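Local coordinates for protein STI-1 (PDB 4GCN), which forms a complex with Hsp70 and Hsp90 as a co-chaperone, inhibits the Hsp90 ATPase, and is represented by its N-terminal TPR domain, at residues A[40-45]-A[66-71]; A[60-65]-A[91-96]; A[84-89]-A[106-111]. One frame throughout, in Å; residues are numbered along the deposited sequence. Where two conformers were deposited one is given.

Contact 1: residues A[40-45]-A[66-71]; sequences SNITFY and EKAVEV
The ring of Y45 lies across two side chains set one turn apart on helix 58-74, K67 and V71, and crosses each at about a right angle. Its CG is anti to the carbonyl carbon (chi1 -57°), which brings the ring up against both of them. At the CD1 side of the ring, Y45 CD1 meets K67 CB at 3.8 Å, and K67 CD comes up to the same side while the amine leads away. At the CE2 side, V71 CG2 makes an off-centre CH-pi approach, 4.2 Å from the Y45 ring centroid. The hydroxyl end of the ring is fixed by a hydrogen bond to P39 O.

A68 packs at the root of the ring: A68 CB lies 3.8 Å from I42 CG1, and Y45 CB packs against the same methyl. I42, with CG1 anti to the backbone N (chi1 -166°), reaches across to the facing helix, where I42 CD1 is 3.4 Å from A68 O. The second methyl of V71, CG1, rests 3.6 Å from S40 O in the preceding loop. N41 is the N-cap here: T43 N donates to N41 OD1 at 3.0 Å, approaching from above the carbonyl plane rather than along a lone pair.

An alanine at Y45 would probably loosen this seam, because the packing on K67 and V71 and the tether to P39 would both go. A small residue, A68, set against a large aromatic on the partner helix is in keeping with the helix pair of a tetratricopeptide repeat, consistent with the predicted repeat 43-75.

Contact 2: residues A[60-65]-A[91-96]; sequences ECVQFC and NAFQKQ
Apolar packing comes first in this contact, which joins helix 58-74 to helix 79-95, the next helix along the chain. The short axes run 9.5 Å apart and nearly antiparallel, at 159°, and the backbones come nearest at V62 and A92. The methyl of A92 points at the other helix and is met by two neighbouring residues: V62 CG2 lies 3.7 Å from A92 CB, while C61 SG, anti to its own backbone N, stands 3.9 Å from A92 CB. V62 spreads its branches over two partners, since its CG1 also reaches F93 CE2 at 3.7 Å.

The aromatic component belongs to F93. V62 CG2 sits over one face of its ring in a CH-pi contact, 4.1 Å from the F93 ring centroid and 23° off the normal, displaced toward the rim; the two side chains cross at about a right angle. The F93 ring in turn meets that of W105 on helix 99-112, their planes inclined at about 25°.

The polar share is slight. Q96, just past the end of the helix, extends its chain so that Q96 NE2 gives a weak hydrogen bond to A92 O at 3.4 Å, one turn back; the same nitrogen comes within 3.9 Å of V62 CG2. The glutamine thereby lies at the margin of the apolar patch, with F58 and A59 also beside it.

No hydrogen bond crosses between the segments. With small side chains, a thiol and one ring face doing the touching, the chemistry implies that the predicted repeats 43-75 and 83-116 are joined here by fit of shape, without the directional constraint that a polar bond would impose.

Contact 3: residues A[84-89]-A[106-111]; sequences KAMSRA and FHRSLS
M86 overlaps S109 CB at its root and, farther out, the backbone of R108; its side chain starts toward the facing helix and is extended beyond CG. The setting is a helical hairpin, helices 79-95 and 99-112, within the predicted tetratricopeptide repeat 83-116; the short axes pass 7.7 Å apart at 160°. M86 CB stands 3.4 Å from S109 CB, closer than carbons usually pack, so the two helices are pressed together here. Farther out, M86 SD lies 3.6 Å from R108 C, and CE ends near R108 NH2, 4.1 Å away, the two chains crossing at about a right angle. R108, bent at chi3, also makes a cation-pi contact with W105 on its own helix, so the methionine tip lies beside a guanidinium that also meets an aromatic ring.

F106 comes in from another direction. Its bond from the backbone points away from helix 79-95, yet the ring swings back until F106 CE1 is 3.4 Å from S87 O, while helix 116-126 packs against it through V122 and L125.

The polar centre is formed by two serines. S109 OG is anti to its backbone N (chi1 177°), whereas S87 OG stands beside its own (chi1 -35°), an arrangement that turns the hydroxyls toward each other. A83 O, one turn before S87, lies within hydrogen-bonding reach of both hydroxyls; with two protons for three pairings, the bonds probably alternate. S87 has two modelled conformers; in one of them S87 OG and S109 OG share a short hydrogen bond of 2.5 Å.

Overall arrangement
Contacts 2 and 3 are buried, whereas contact 1 is partly buried, with the exposed K67 at its margin. Helix 58-74 serves contacts 1 and 2, and helix 79-95 serves contacts 2 and 3, so the three follow one another through a run of four helices. Contacts 1 and 3 each lie between helices of a hairpin, while contact 2 joins successive hairpins. Chemistry varies accordingly: contact 2 is almost wholly apolar and buries least surface, contact 1 combines aromatic packing with a capped helix start, and contact 3 alone has a hydrogen bond between its segments. Direct packing of A68 on A85 ties contact 1 to contact 3.

Contact 1: residues A[40-45]-A[66-71]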
loop_
_atom_site.group_PDB
_atom_site.type_symbol
_atom_site.label_atom_id
_atom_site.label_comp_id
_atom_site.label_asym_id
_atom_site.label_seq_id
_atom_site.Cartn_x
_atom_site.Cartn_y
_atom_site.Cartn_z
ATOM N N SER A 40 -11.414 0.928 8.177
ATOM C CA SER A 40 -11.118 2.336 8.024
ATOM C C SER A 40 -9.645 2.665 8.205
ATOM O O SER A 40 -9.263 3.829 8.130
ATOM C CB SER A 40 -11.923 3.133 9.061
ATOM O OG SER A 40 -11.367 3.049 10.380
ATOM N N ASN A 41 -8.822 1.663 8.468
ATOM C CA ASN A 41 -7.379 1.889 8.750
ATOM C C ASN A 41 -6.497 1.607 7.518
ATOM O O ASN A 41 -6.272 0.451 7.081
ATOM C CB ASN A 41 -6.955 1.079 9.955
ATOM C CG ASN A 41 -5.533 1.381 10.420
ATOM O OD1 ASN A 41 -4.733 1.908 9.682
ATOM N ND2 ASN A 41 -5.226 1.038 11.690
ATOM N N ILE A 42 -5.989 2.687 6.946
ATOM C CA ILE A 42 -5.130 2.619 5.748
ATOM C C ILE A 42 -3.953 1.642 5.880
ATOM O O ILE A 42 -3.595 0.988 4.909
ATOM C CB ILE A 42 -4.584 4.029 5.366
ATOM C CG1 ILE A 42 -3.981 4.033 3.934
ATOM C CG2 ILE A 42 -3.468 4.520 6.340
ATOM C CD1 ILE A 42 -3.632 5.445 3.416
ATOM N N THR A 43 -3.355 1.559 7.054
ATOM C CA THR A 43 -2.163 0.735 7.266
ATOM C C THR A 43 -2.403 -0.710 6.778
ATOM O O THR A 43 -1.512 -1.322 6.212
ATOM C CB THR A 43 -1.812 0.652 8.752
ATOM O OG1 THR A 43 -1.608 1.968 9.254
ATOM C CG2 THR A 43 -0.549 -0.167 8.991
ATOM N N PHE A 44 -3.616 -1.213 6.942
ATOM C CA PHE A 44 -3.864 -2.647 6.606
ATOM C C PHE A 44 -3.812 -2.865 5.104
ATOM O O PHE A 44 -3.389 -3.946 4.625
ATOM C CB PHE A 44 -5.188 -3.153 7.171
ATOM C CG PHE A 44 -5.408 -2.883 8.632
ATOM C CD1 PHE A 44 -4.336 -2.741 9.538
ATOM C CD2 PHE A 44 -6.706 -2.756 9.122
ATOM C CE1 PHE A 44 -4.573 -2.461 10.871
ATOM C CE2 PHE A 44 -6.943 -2.496 10.434
ATOM C CZ PHE A 44 -5.886 -2.313 11.316
ATOM N N TYR A 45 -4.324 -1.877 4.370
ATOM C CA TYR A 45 -4.352 -1.906 2.896
ATOM C C TYR A 45 -2.970 -1.755 2.298
ATOM O O TYR A 45 -2.569 -2.578 1.412
ATOM C CB TYR A 45 -5.332 -0.882 2.352
ATOM C CG TYR A 45 -6.715 -1.070 2.859
ATOM C CD1 TYR A 45 -7.605 -1.944 2.236
ATOM C CD2 TYR A 45 -7.179 -0.361 3.931
ATOM C CE1 TYR A 45 -8.910 -2.089 2.674
ATOM C CE2 TYR A 45 -8.479 -0.509 4.365
ATOM C CZ TYR A 45 -9.339 -1.389 3.734
ATOM O OH TYR A 45 -10.612 -1.547 4.176
ATOM N N GLU A 66 -4.971 1.143 -4.465
ATOM C CA GLU A 66 -6.146 1.926 -4.844
ATOM C C GLU A 66 -7.139 2.010 -3.653
ATOM O O GLU A 66 -7.741 3.080 -3.347
ATOM C CB GLU A 66 -6.832 1.273 -6.049
ATOM C CG GLU A 66 -6.073 1.397 -7.385
ATOM C CD GLU A 66 -6.583 0.408 -8.495
ATOM O OE1 GLU A 66 -7.467 -0.433 -8.262
ATOM O OE2 GLU A 66 -6.109 0.473 -9.635
ATOM N N LYS A 67 -7.362 0.870 -3.023
ATOM C CA LYS A 67 -8.102 0.818 -1.749
ATOM C C LYS A 67 -7.484 1.755 -0.654
ATOM O O LYS A 67 -8.196 2.548 -0.082
ATOM C CB LYS A 67 -8.257 -0.627 -1.224
ATOM C CG LYS A 67 -9.304 -1.481 -1.920
ATOM C CD LYS A 67 -9.184 -2.932 -1.401
ATOM C CE LYS A 67 -10.096 -3.933 -2.068
ATOM N NZ LYS A 67 -11.413 -3.352 -2.454
ATOM N N ALA A 68 -6.168 1.727 -0.446
ATOM C CA ALA A 68 -5.538 2.583 0.529
ATOM C C ALA A 68 -5.832 4.055 0.270
ATOM O O ALA A 68 -6.118 4.807 1.175
ATOM C CB ALA A 68 -4.008 2.315 0.552
ATOM N N VAL A 69 -5.705 4.463 -0.981
ATOM C CA VAL A 69 -5.931 5.830 -1.367
ATOM C C VAL A 69 -7.374 6.207 -1.070
ATOM O O VAL A 69 -7.624 7.282 -0.477
ATOM C CB VAL A 69 -5.625 6.085 -2.871
ATOM C CG1 VAL A 69 -6.111 7.455 -3.325
ATOM C CG2 VAL A 69 -4.173 5.903 -3.179
ATOM N N GLU A 70 -8.318 5.368 -1.442
ATOM C CA GLU A 70 -9.733 5.675 -1.252
ATOM C C GLU A 70 -10.070 5.799 0.253
ATOM O O GLU A 70 -10.714 6.772 0.706
ATOM C CB GLU A 70 -10.557 4.562 -1.894
ATOM C CG GLU A 70 -12.027 4.840 -1.985
ATOM C CD GLU A 70 -12.751 3.713 -2.699
ATOM O OE1 GLU A 70 -12.208 3.155 -3.695
ATOM O OE2 GLU A 70 -13.845 3.368 -2.240
ATOM N N VAL A 71 -9.619 4.805 1.007
ATOM C CA VAL A 71 -9.801 4.752 2.441
ATOM C C VAL A 71 -9.097 5.916 3.134
ATOM O O VAL A 71 -9.648 6.501 4.083
ATOM C CB VAL A 71 -9.279 3.379 2.996
ATOM C CG1 VAL A 71 -9.136 3.416 4.530
ATOM C CG2 VAL A 71 -10.240 2.289 2.532
#

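Contact 2: residues A[60-65]-A[91-96]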
loop_
_atom_site.group_PDB
_atom_site.type_symbol
_atom_site.label_atom_id
_atom_site.label_comp_id
_atom_site.label_asym_id
_atom_site.label_seq_id
_atom_site.Cartn_x
_atom_site.Cartn_y
_atom_site.Cartn_z
ATOM N N GLU A 60 -2.706 -7.345 -8.029
ATOM C CA GLU A 60 -3.362 -7.290 -6.700
ATOM C C GLU A 60 -2.773 -6.183 -5.791
ATOM O O GLU A 60 -3.510 -5.506 -5.108
ATOM C CB GLU A 60 -3.302 -8.636 -6.042
ATOM C CG GLU A 60 -4.028 -9.719 -6.810
ATOM C CD GLU A 60 -3.176 -10.454 -7.845
ATOM O OE1 GLU A 60 -2.158 -9.955 -8.453
ATOM O OE2 GLU A 60 -3.552 -11.619 -8.067
ATOM N N CYS A 61 -1.454 -5.994 -5.837
ATOM C CA CYS A 61 -0.783 -4.904 -5.134
ATOM C C CYS A 61 -1.424 -3.565 -5.503
ATOM O O CYS A 61 -1.829 -2.807 -4.627
ATOM C CB CYS A 61 0.673 -4.905 -5.445
ATOM S SG CYS A 61 1.608 -3.560 -4.742
ATOM N N VAL A 62 -1.525 -3.301 -6.799
ATOM C CA VAL A 62 -2.146 -2.086 -7.301
ATOM C C VAL A 62 -3.547 -1.931 -6.753
ATOM O O VAL A 62 -3.913 -0.840 -6.341
ATOM C CB VAL A 62 -2.188 -1.985 -8.862
ATOM C CG1 VAL A 62 -3.108 -0.822 -9.359
ATOM C CG2 VAL A 62 -0.803 -1.874 -9.436
ATOM N N GLN A 63 -4.318 -3.012 -6.755
ATOM C CA GLN A 63 -5.711 -2.989 -6.284
ATOM C C GLN A 63 -5.777 -2.564 -4.831
ATOM O O GLN A 63 -6.571 -1.729 -4.467
ATOM C CB GLN A 63 -6.411 -4.355 -6.518
ATOM C CG GLN A 63 -6.650 -4.605 -7.998
ATOM C CD GLN A 63 -6.747 -6.075 -8.403
ATOM O OE1 GLN A 63 -7.242 -6.889 -7.631
ATOM N NE2 GLN A 63 -6.315 -6.404 -9.649
ATOM N N PHE A 64 -4.859 -3.035 -4.036
ATOM C CA PHE A 64 -4.851 -2.622 -2.646
ATOM C C PHE A 64 -4.305 -1.219 -2.405
ATOM O O PHE A 64 -4.667 -0.575 -1.422
ATOM C CB PHE A 64 -4.242 -3.718 -1.758
ATOM C CG PHE A 64 -5.274 -4.751 -1.392
ATOM C CD1 PHE A 64 -5.716 -5.670 -2.329
ATOM C CD2 PHE A 64 -5.924 -4.691 -0.164
ATOM C CE1 PHE A 64 -6.746 -6.581 -2.022
ATOM C CE2 PHE A 64 -6.938 -5.597 0.143
ATOM C CZ PHE A 64 -7.362 -6.529 -0.783
ATOM N N CYS A 65 -3.425 -0.746 -3.299
ATOM C CA CYS A 65 -2.988 0.639 -3.258
ATOM C C CYS A 65 -4.161 1.547 -3.541
ATOM O O CYS A 65 -4.311 2.593 -2.933
ATOM C CB CYS A 65 -1.892 0.864 -4.306
ATOM S SG CYS A 65 -0.342 0.044 -3.904
ATOM N N ASN A 91 5.513 1.523 -8.629
ATOM C CA ASN A 91 6.428 0.434 -8.703
ATOM C C ASN A 91 5.839 -0.914 -9.201
ATOM O O ASN A 91 6.466 -1.632 -10.000
ATOM C CB ASN A 91 7.096 0.293 -7.347
ATOM C CG ASN A 91 8.143 1.362 -7.116
ATOM O OD1 ASN A 91 7.946 2.253 -6.295
ATOM N ND2 ASN A 91 9.263 1.254 -7.781
ATOM N N ALA A 92 4.643 -1.256 -8.728
ATOM C CA ALA A 92 3.937 -2.439 -9.181
ATOM C C ALA A 92 3.639 -2.384 -10.683
ATOM O O ALA A 92 3.708 -3.402 -11.344
ATOM C CB ALA A 92 2.639 -2.714 -8.369
ATOM N N PHE A 93 3.290 -1.203 -11.202
ATOM C CA PHE A 93 3.139 -0.975 -12.620
ATOM C C PHE A 93 4.427 -1.082 -13.414
ATOM O O PHE A 93 4.470 -1.760 -14.449
ATOM C CB PHE A 93 2.407 0.292 -12.927
ATOM C CG PHE A 93 0.914 0.128 -12.990
ATOM C CD1 PHE A 93 0.326 -0.740 -13.934
ATOM C CD2 PHE A 93 0.098 0.821 -12.131
ATOM C CE1 PHE A 93 -1.033 -0.811 -14.069
ATOM C CE2 PHE A 93 -1.308 0.703 -12.223
ATOM C CZ PHE A 93 -1.855 -0.114 -13.175
ATOM N N GLN A 94 5.508 -0.565 -12.896
ATOM C CA GLN A 94 6.797 -0.834 -13.525
ATOM C C GLN A 94 7.108 -2.329 -13.654
ATOM O O GLN A 94 7.665 -2.782 -14.656
ATOM C CB GLN A 94 7.964 -0.227 -12.766
ATOM C CG GLN A 94 8.158 1.241 -12.875
ATOM C CD GLN A 94 9.401 1.663 -12.134
ATOM O OE1 GLN A 94 9.338 1.775 -10.934
ATOM N NE2 GLN A 94 10.538 1.882 -12.863
ATOM N N LYS A 95 6.782 -3.077 -12.631
ATOM C CA LYS A 95 7.049 -4.490 -12.645
ATOM C C LYS A 95 6.165 -5.249 -13.647
ATOM O O LYS A 95 6.466 -6.356 -14.001
ATOM C CB LYS A 95 6.858 -5.069 -11.275
ATOM C CG LYS A 95 7.796 -4.541 -10.231
ATOM C CD LYS A 95 9.140 -5.239 -10.375
ATOM C CE LYS A 95 10.113 -4.749 -9.327
ATOM N NZ LYS A 95 11.235 -5.745 -9.173
ATOM N N GLN A 96 5.060 -4.643 -14.047
ATOM C CA GLN A 96 4.204 -5.124 -15.105
ATOM C C GLN A 96 4.597 -4.579 -16.477
ATOM O O GLN A 96 3.829 -4.750 -17.421
ATOM C CB GLN A 96 2.739 -4.723 -14.783
ATOM C CG GLN A 96 2.211 -5.419 -13.550
ATOM C CD GLN A 96 0.747 -5.142 -13.255
ATOM O OE1 GLN A 96 -0.162 -5.785 -13.830
ATOM N NE2 GLN A 96 0.510 -4.193 -12.335
#

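Contact 3: residues A[84-89]-A[106-111]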
loop_
_atom_site.group_PDB
_atom_site.type_symbol
_atom_site.label_atom_id
_atom_site.label_comp_id
_atom_site.label_asym_id
_atom_site.label_seq_id
_atom_site.Cartn_x
_atom_site.Cartn_y
_atom_site.Cartn_z
ATOM N N LYS A 84 2.639 7.126 -0.085
ATOM C CA LYS A 84 3.305 5.805 -0.100
ATOM C C LYS A 84 2.513 4.792 -0.910
ATOM O O LYS A 84 3.133 4.068 -1.674
ATOM C CB LYS A 84 3.509 5.268 1.275
ATOM C CG LYS A 84 4.237 3.915 1.301
ATOM C CD LYS A 84 4.718 3.562 2.721
ATOM C CE LYS A 84 3.544 3.258 3.681
ATOM N NZ LYS A 84 4.005 3.088 5.100
ATOM N N ALA A 85 1.179 4.772 -0.794
ATOM C CA ALA A 85 0.364 3.848 -1.549
ATOM C C ALA A 85 0.553 4.122 -3.022
ATOM O O ALA A 85 0.641 3.184 -3.824
ATOM C CB ALA A 85 -1.138 3.936 -1.195
ATOM N N MET A 86 0.566 5.404 -3.365
ATOM C CA MET A 86 0.704 5.843 -4.754
ATOM C C MET A 86 2.043 5.421 -5.381
ATOM O O MET A 86 2.068 4.865 -6.475
ATOM C CB MET A 86 0.477 7.349 -4.850
ATOM C CG MET A 86 -0.985 7.706 -4.629
ATOM S SD MET A 86 -1.091 9.490 -4.445
ATOM C CE MET A 86 -2.900 9.705 -4.414
ATOM N N SER A 87 3.158 5.590 -4.679
ATOM C CA SER A 87 4.443 5.185 -5.192
ATOM C C SER A 87 4.529 3.671 -5.301
ATOM O O SER A 87 5.167 3.147 -6.220
ATOM C CB SER A 87 5.571 5.668 -4.281
ATOM O OG SER A 87 5.244 6.925 -3.721
ATOM N N ARG A 88 3.921 2.978 -4.327
ATOM C CA ARG A 88 3.935 1.504 -4.366
ATOM C C ARG A 88 3.220 1.023 -5.609
ATOM O O ARG A 88 3.685 0.112 -6.316
ATOM C CB ARG A 88 3.311 0.868 -3.109
ATOM C CG ARG A 88 3.345 -0.674 -3.209
ATOM C CD ARG A 88 3.151 -1.450 -1.919
ATOM N NE ARG A 88 4.264 -1.260 -0.980
ATOM C CZ ARG A 88 4.108 -0.754 0.238
ATOM N NH1 ARG A 88 2.908 -0.318 0.656
ATOM N NH2 ARG A 88 5.167 -0.662 1.037
ATOM N N ALA A 89 2.049 1.607 -5.885
ATOM C CA ALA A 89 1.361 1.333 -7.098
ATOM C C ALA A 89 2.206 1.598 -8.351
ATOM O O ALA A 89 2.101 0.817 -9.307
ATOM C CB ALA A 89 0.052 2.172 -7.206
ATOM N N PHE A 106 3.224 7.681 -10.119
ATOM C CA PHE A 106 4.351 8.384 -9.532
ATOM C C PHE A 106 4.079 9.899 -9.462
ATOM O O PHE A 106 4.423 10.550 -8.512
ATOM C CB PHE A 106 5.578 8.099 -10.364
ATOM C CG PHE A 106 6.169 6.704 -10.161
ATOM C CD1 PHE A 106 6.170 6.076 -8.940
ATOM C CD2 PHE A 106 6.794 6.057 -11.209
ATOM C CE1 PHE A 106 6.803 4.805 -8.750
ATOM C CE2 PHE A 106 7.393 4.770 -11.029
ATOM C CZ PHE A 106 7.395 4.169 -9.795
ATOM N N HIS A 107 3.541 10.468 -10.521
ATOM C CA HIS A 107 3.133 11.848 -10.504
ATOM C C HIS A 107 2.064 12.177 -9.478
ATOM O O HIS A 107 2.216 13.200 -8.785
ATOM C CB HIS A 107 2.705 12.304 -11.873
ATOM C CG HIS A 107 3.856 12.736 -12.725
ATOM N ND1 HIS A 107 4.683 13.760 -12.366
ATOM C CD2 HIS A 107 4.305 12.272 -13.945
ATOM C CE1 HIS A 107 5.599 13.970 -13.371
ATOM N NE2 HIS A 107 5.389 13.046 -14.310
ATOM N N ARG A 108 1.010 11.336 -9.353
ATOM C CA ARG A 108 0.102 11.377 -8.184
ATOM C C ARG A 108 0.796 11.366 -6.843
ATOM O O ARG A 108 0.576 12.268 -5.999
ATOM C CB ARG A 108 -0.952 10.319 -8.302
ATOM C CG ARG A 108 -1.964 10.703 -9.391
ATOM C CD ARG A 108 -2.940 9.622 -9.732
ATOM N NE ARG A 108 -3.950 9.536 -8.658
ATOM C CZ ARG A 108 -4.596 8.419 -8.314
ATOM N NH1 ARG A 108 -4.403 7.309 -8.995
ATOM N NH2 ARG A 108 -5.489 8.408 -7.313
ATOM N N SER A 109 1.757 10.453 -6.697
ATOM C CA SER A 109 2.390 10.321 -5.482
ATOM C C SER A 109 3.192 11.565 -5.132
ATOM O O SER A 109 3.165 12.013 -4.000
ATOM C CB SER A 109 3.323 9.119 -5.510
ATOM O OG SER A 109 4.016 9.047 -4.285
ATOM N N LEU A 110 3.919 12.120 -6.098
ATOM C CA LEU A 110 4.743 13.268 -5.841
ATOM C C LEU A 110 3.897 14.479 -5.497
ATOM O O LEU A 110 4.288 15.350 -4.716
ATOM C CB LEU A 110 5.572 13.622 -7.088
ATOM C CG LEU A 110 6.709 12.663 -7.351
ATOM C CD1 LEU A 110 7.412 13.023 -8.652
ATOM C CD2 LEU A 110 7.687 12.784 -6.146
ATOM N N SER A 111 2.749 14.564 -6.111
ATOM C CA SER A 111 1.854 15.696 -5.836
ATOM C C SER A 111 1.260 15.534 -4.428
ATOM O O SER A 111 0.934 16.502 -3.757
ATOM C CB SER A 111 0.699 15.754 -6.909
ATOM O OG SER A 111 1.124 16.155 -8.212
#